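PDB 4K3Y: neuraminidase from Influenza A virus, which is a neuraminidase-like surface glycoprotein of a bat influenza A virus, related to sialidases by its fold but of uncertain function. Local coordinates for residues R54-S59 with F109-L114. Sequence-based numbering, arbitrary orientation.
Sequences RRFFVS and FQWTVL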
ATOM      1  N   ARG C  54      -3.987 -15.434  -3.197  1.00 59.16           N
ATOM      2  CA  ARG C  54      -3.830 -14.975  -1.812  1.00 56.32           C
ATOM      3  C   ARG C  54      -3.599 -16.119  -0.840  1.00 59.19           C
ATOM      4  O   ARG C  54      -4.119 -17.231  -1.008  1.00 62.17           O
ATOM      5  CB  ARG C  54      -5.002 -14.099  -1.331  1.00 56.13           C
ATOM      6  CG  ARG C  54      -5.132 -12.773  -2.073  1.00 50.84           C
ATOM      7  CD  ARG C  54      -6.181 -11.847  -1.457  1.00 44.90           C
ATOM      8  NE  ARG C  54      -5.753 -11.218  -0.196  1.00 50.73           N
ATOM      9  CZ  ARG C  54      -4.796 -10.289  -0.082  1.00 48.38           C
ATOM     10  NH1 ARG C  54      -4.123  -9.879  -1.154  1.00 39.86           N
ATOM     11  NH2 ARG C  54      -4.494  -9.771   1.112  1.00 44.10           N
ATOM     12  N   ARG C  55      -2.795 -15.813   0.170  1.00 60.00           N
ATOM     13  CA  ARG C  55      -2.476 -16.717   1.265  1.00 53.39           C
ATOM     14  C   ARG C  55      -3.395 -16.373   2.435  1.00 56.63           C
ATOM     15  O   ARG C  55      -3.184 -15.368   3.136  1.00 56.12           O
ATOM     16  CB  ARG C  55      -1.025 -16.498   1.720  1.00 44.83           C
ATOM     17  CG  ARG C  55      -0.395 -17.707   2.353  1.00 52.21           C
ATOM     18  CD  ARG C  55       0.149 -17.449   3.737  1.00 50.47           C
ATOM     19  NE  ARG C  55       1.599 -17.235   3.724  1.00 53.95           N
ATOM     20  CZ  ARG C  55       2.422 -17.460   4.750  1.00 61.07           C
ATOM     21  NH1 ARG C  55       1.966 -17.938   5.897  1.00 45.86           N
ATOM     22  NH2 ARG C  55       3.720 -17.219   4.620  1.00 71.47           N
ATOM     23  N   PHE C  56      -4.412 -17.193   2.643  1.00 58.92           N
ATOM     24  CA  PHE C  56      -5.275 -17.026   3.795  1.00 54.36           C
ATOM     25  C   PHE C  56      -4.748 -17.791   4.997  1.00 56.91           C
ATOM     26  O   PHE C  56      -4.110 -18.841   4.852  1.00 56.46           O
ATOM     27  CB  PHE C  56      -6.673 -17.477   3.439  1.00 50.32           C
ATOM     28  CG  PHE C  56      -7.347 -16.560   2.492  1.00 59.25           C
ATOM     29  CD1 PHE C  56      -7.065 -16.612   1.134  1.00 57.67           C
ATOM     30  CD2 PHE C  56      -8.232 -15.603   2.965  1.00 49.41           C
ATOM     31  CE1 PHE C  56      -7.671 -15.743   0.267  1.00 60.08           C
ATOM     32  CE2 PHE C  56      -8.837 -14.732   2.103  1.00 58.91           C
ATOM     33  CZ  PHE C  56      -8.563 -14.798   0.751  1.00 57.65           C
ATOM     34  N   PHE C  57      -5.017 -17.254   6.181  1.00 51.83           N
ATOM     35  CA  PHE C  57      -4.590 -17.896   7.417  1.00 51.56           C
ATOM     36  C   PHE C  57      -5.285 -17.322   8.652  1.00 61.06           C
ATOM     37  O   PHE C  57      -5.984 -16.291   8.588  1.00 56.12           O
ATOM     38  CB  PHE C  57      -3.075 -17.783   7.595  1.00 45.14           C
ATOM     39  CG  PHE C  57      -2.582 -16.374   7.688  1.00 62.69           C
ATOM     40  CD1 PHE C  57      -2.532 -15.716   8.916  1.00 65.56           C
ATOM     41  CD2 PHE C  57      -2.155 -15.700   6.552  1.00 65.59           C
ATOM     42  CE1 PHE C  57      -2.064 -14.411   9.007  1.00 56.85           C
ATOM     43  CE2 PHE C  57      -1.690 -14.386   6.636  1.00 65.72           C
ATOM     44  CZ  PHE C  57      -1.644 -13.744   7.864  1.00 59.74           C
ATOM     45  N   VAL C  58      -5.086 -18.012   9.773  1.00 52.66           N
ATOM     46  CA  VAL C  58      -5.549 -17.544  11.072  1.00 55.95           C
ATOM     47  C   VAL C  58      -4.317 -17.162  11.889  1.00 56.17           C
ATOM     48  O   VAL C  58      -3.297 -17.840  11.824  1.00 64.72           O
ATOM     49  CB  VAL C  58      -6.394 -18.621  11.777  1.00 65.62           C
ATOM     50  CG1 VAL C  58      -6.803 -18.159  13.176  1.00 67.45           C
ATOM     51  CG2 VAL C  58      -7.635 -18.956  10.922  1.00 45.76           C
ATOM     52  N   SER C  59      -4.387 -16.058  12.627  1.00 59.04           N
ATOM     53  CA  SER C  59      -3.195 -15.530  13.303  1.00 66.93           C
ATOM     54  C   SER C  59      -3.015 -16.110  14.701  1.00 91.67           C
ATOM     55  O   SER C  59      -3.962 -16.641  15.288  1.00 98.09           O
ATOM     56  CB  SER C  59      -3.319 -14.042  13.467  1.00 63.31           C
ATOM     57  OG  SER C  59      -4.406 -13.785  14.333  1.00 85.93           O
ATOM     58  N   PHE C 109     -16.096 -11.247  -8.902  1.00 65.65           N
ATOM     59  CA  PHE C 109     -16.575  -9.994  -8.327  1.00 61.51           C
ATOM     60  C   PHE C 109     -15.941  -9.749  -6.966  1.00 68.74           C
ATOM     61  O   PHE C 109     -15.178  -8.797  -6.793  1.00 67.66           O
ATOM     62  CB  PHE C 109     -18.102 -10.011  -8.229  1.00 54.60           C
ATOM     63  CG  PHE C 109     -18.763 -10.515  -9.475  1.00 76.45           C
ATOM     64  CD1 PHE C 109     -18.610  -9.828 -10.680  1.00 85.45           C
ATOM     65  CD2 PHE C 109     -19.512 -11.685  -9.458  1.00 76.14           C
ATOM     66  CE1 PHE C 109     -19.201 -10.295 -11.844  1.00 81.60           C
ATOM     67  CE2 PHE C 109     -20.103 -12.162 -10.614  1.00 74.42           C
ATOM     68  CZ  PHE C 109     -19.948 -11.464 -11.812  1.00 78.12           C
ATOM     69  N   GLN C 110     -16.236 -10.618  -6.005  1.00 76.04           N
ATOM     70  CA  GLN C 110     -15.668 -10.455  -4.674  1.00 76.05           C
ATOM     71  C   GLN C 110     -15.143 -11.746  -4.018  1.00 73.18           C
ATOM     72  O   GLN C 110     -15.453 -12.873  -4.453  1.00 68.65           O
ATOM     73  CB  GLN C 110     -16.688  -9.779  -3.759  1.00 79.18           C
ATOM     74  CG  GLN C 110     -16.225  -8.446  -3.217  1.00 85.54           C
ATOM     75  CD  GLN C 110     -16.597  -7.299  -4.109  1.00 87.62           C
ATOM     76  OE1 GLN C 110     -17.537  -7.392  -4.896  1.00 82.90           O
ATOM     77  NE2 GLN C 110     -15.859  -6.205  -4.000  1.00 95.07           N
ATOM     78  N   TRP C 111     -14.339 -11.567  -2.969  1.00 53.29           N
ATOM     79  CA  TRP C 111     -13.955 -12.678  -2.106  1.00 51.67           C
ATOM     80  C   TRP C 111     -15.108 -13.131  -1.201  1.00 60.61           C
ATOM     81  O   TRP C 111     -15.694 -12.323  -0.446  1.00 67.01           O
ATOM     82  CB  TRP C 111     -12.759 -12.305  -1.220  1.00 49.91           C
ATOM     83  CG  TRP C 111     -11.477 -12.302  -1.949  1.00 62.59           C
ATOM     84  CD1 TRP C 111     -10.784 -11.211  -2.383  1.00 58.57           C
ATOM     85  CD2 TRP C 111     -10.713 -13.451  -2.344  1.00 65.24           C
ATOM     86  NE1 TRP C 111      -9.636 -11.607  -3.031  1.00 63.61           N
ATOM     87  CE2 TRP C 111      -9.564 -12.978  -3.017  1.00 67.15           C
ATOM     88  CE3 TRP C 111     -10.887 -14.830  -2.192  1.00 62.34           C
ATOM     89  CZ2 TRP C 111      -8.594 -13.839  -3.547  1.00 54.75           C
ATOM     90  CZ3 TRP C 111      -9.918 -15.688  -2.719  1.00 71.58           C
ATOM     91  CH2 TRP C 111      -8.792 -15.186  -3.389  1.00 64.11           C
ATOM     92  N   THR C 112     -15.423 -14.424  -1.282  1.00 61.71           N
ATOM     93  CA  THR C 112     -16.277 -15.084  -0.303  1.00 62.22           C
ATOM     94  C   THR C 112     -15.403 -15.743   0.778  1.00 67.00           C
ATOM     95  O   THR C 112     -14.463 -16.495   0.483  1.00 56.73           O
ATOM     96  CB  THR C 112     -17.151 -16.153  -0.959  1.00 60.11           C
ATOM     97  OG1 THR C 112     -17.885 -15.573  -2.052  1.00 67.64           O
ATOM     98  CG2 THR C 112     -18.103 -16.744   0.068  1.00 51.55           C
ATOM     99  N   VAL C 113     -15.708 -15.452   2.036  1.00 64.50           N
ATOM    100  CA  VAL C 113     -14.953 -16.024   3.137  1.00 57.71           C
ATOM    101  C   VAL C 113     -15.879 -16.709   4.140  1.00 67.94           C
ATOM    102  O   VAL C 113     -16.706 -16.053   4.785  1.00 67.34           O
ATOM    103  CB  VAL C 113     -14.140 -14.941   3.861  1.00 52.40           C
ATOM    104  CG1 VAL C 113     -13.467 -15.514   5.105  1.00 45.56           C
ATOM    105  CG2 VAL C 113     -13.113 -14.328   2.918  1.00 49.63           C
ATOM    106  N   LEU C 114     -15.752 -18.028   4.268  1.00 68.23           N
ATOM    107  CA  LEU C 114     -16.476 -18.744   5.317  1.00 63.54           C
ATOM    108  C   LEU C 114     -15.604 -18.870   6.548  1.00 69.59           C
ATOM    109  O   LEU C 114     -14.516 -19.440   6.484  1.00 65.95           O
ATOM    110  CB  LEU C 114     -16.928 -20.121   4.854  1.00 51.72           C
ATOM    111  CG  LEU C 114     -17.889 -20.037   3.673  1.00 67.52           C
ATOM    112  CD1 LEU C 114     -17.114 -20.173   2.363  1.00 65.62           C
ATOM    113  CD2 LEU C 114     -18.989 -21.080   3.784  1.00 68.06           C
TER
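Phe56 turns the edge of its ring toward one face of Trp111, an edge-to-face aromatic pair that joins two neighbouring blades of the neuraminidase beta propeller. Each blade is a four-stranded antiparallel sheet; strands 53-61 and 111-117 are the second strands of theirs, and the short segments run roughly parallel, 28° apart, with axes 10.9 Å from each other. No hydrogen bond joins the two segments; side chains alone meet between them. The two six-membered ring centroids of Phe56 and Trp111 lie 5.0 Å apart with the planes turned by 60°. Phe56 CZ sits above the indole towards its rim, and Phe56 CE1 comes to 3.7 Å from Trp111 CZ3. The ring of Phe45 on strand 40-48 also meets Phe56, with the planes nearly parallel, while His106 meets Trp111 edge-to-face. Phe56 CE2 also approaches Val113 CG2, at 4.4 Å, a looser apolar contact. Arg54 offers its aliphatic part rather than its charge: the chain bends at chi3 (74°), and the guanidinium departs towards Ser81, bonded through NE, and Glu52, salt-bridged through NH1. The CG and CD methylenes stay beside the indole, with Arg54 CD 3.8 Å from Trp111 CZ2.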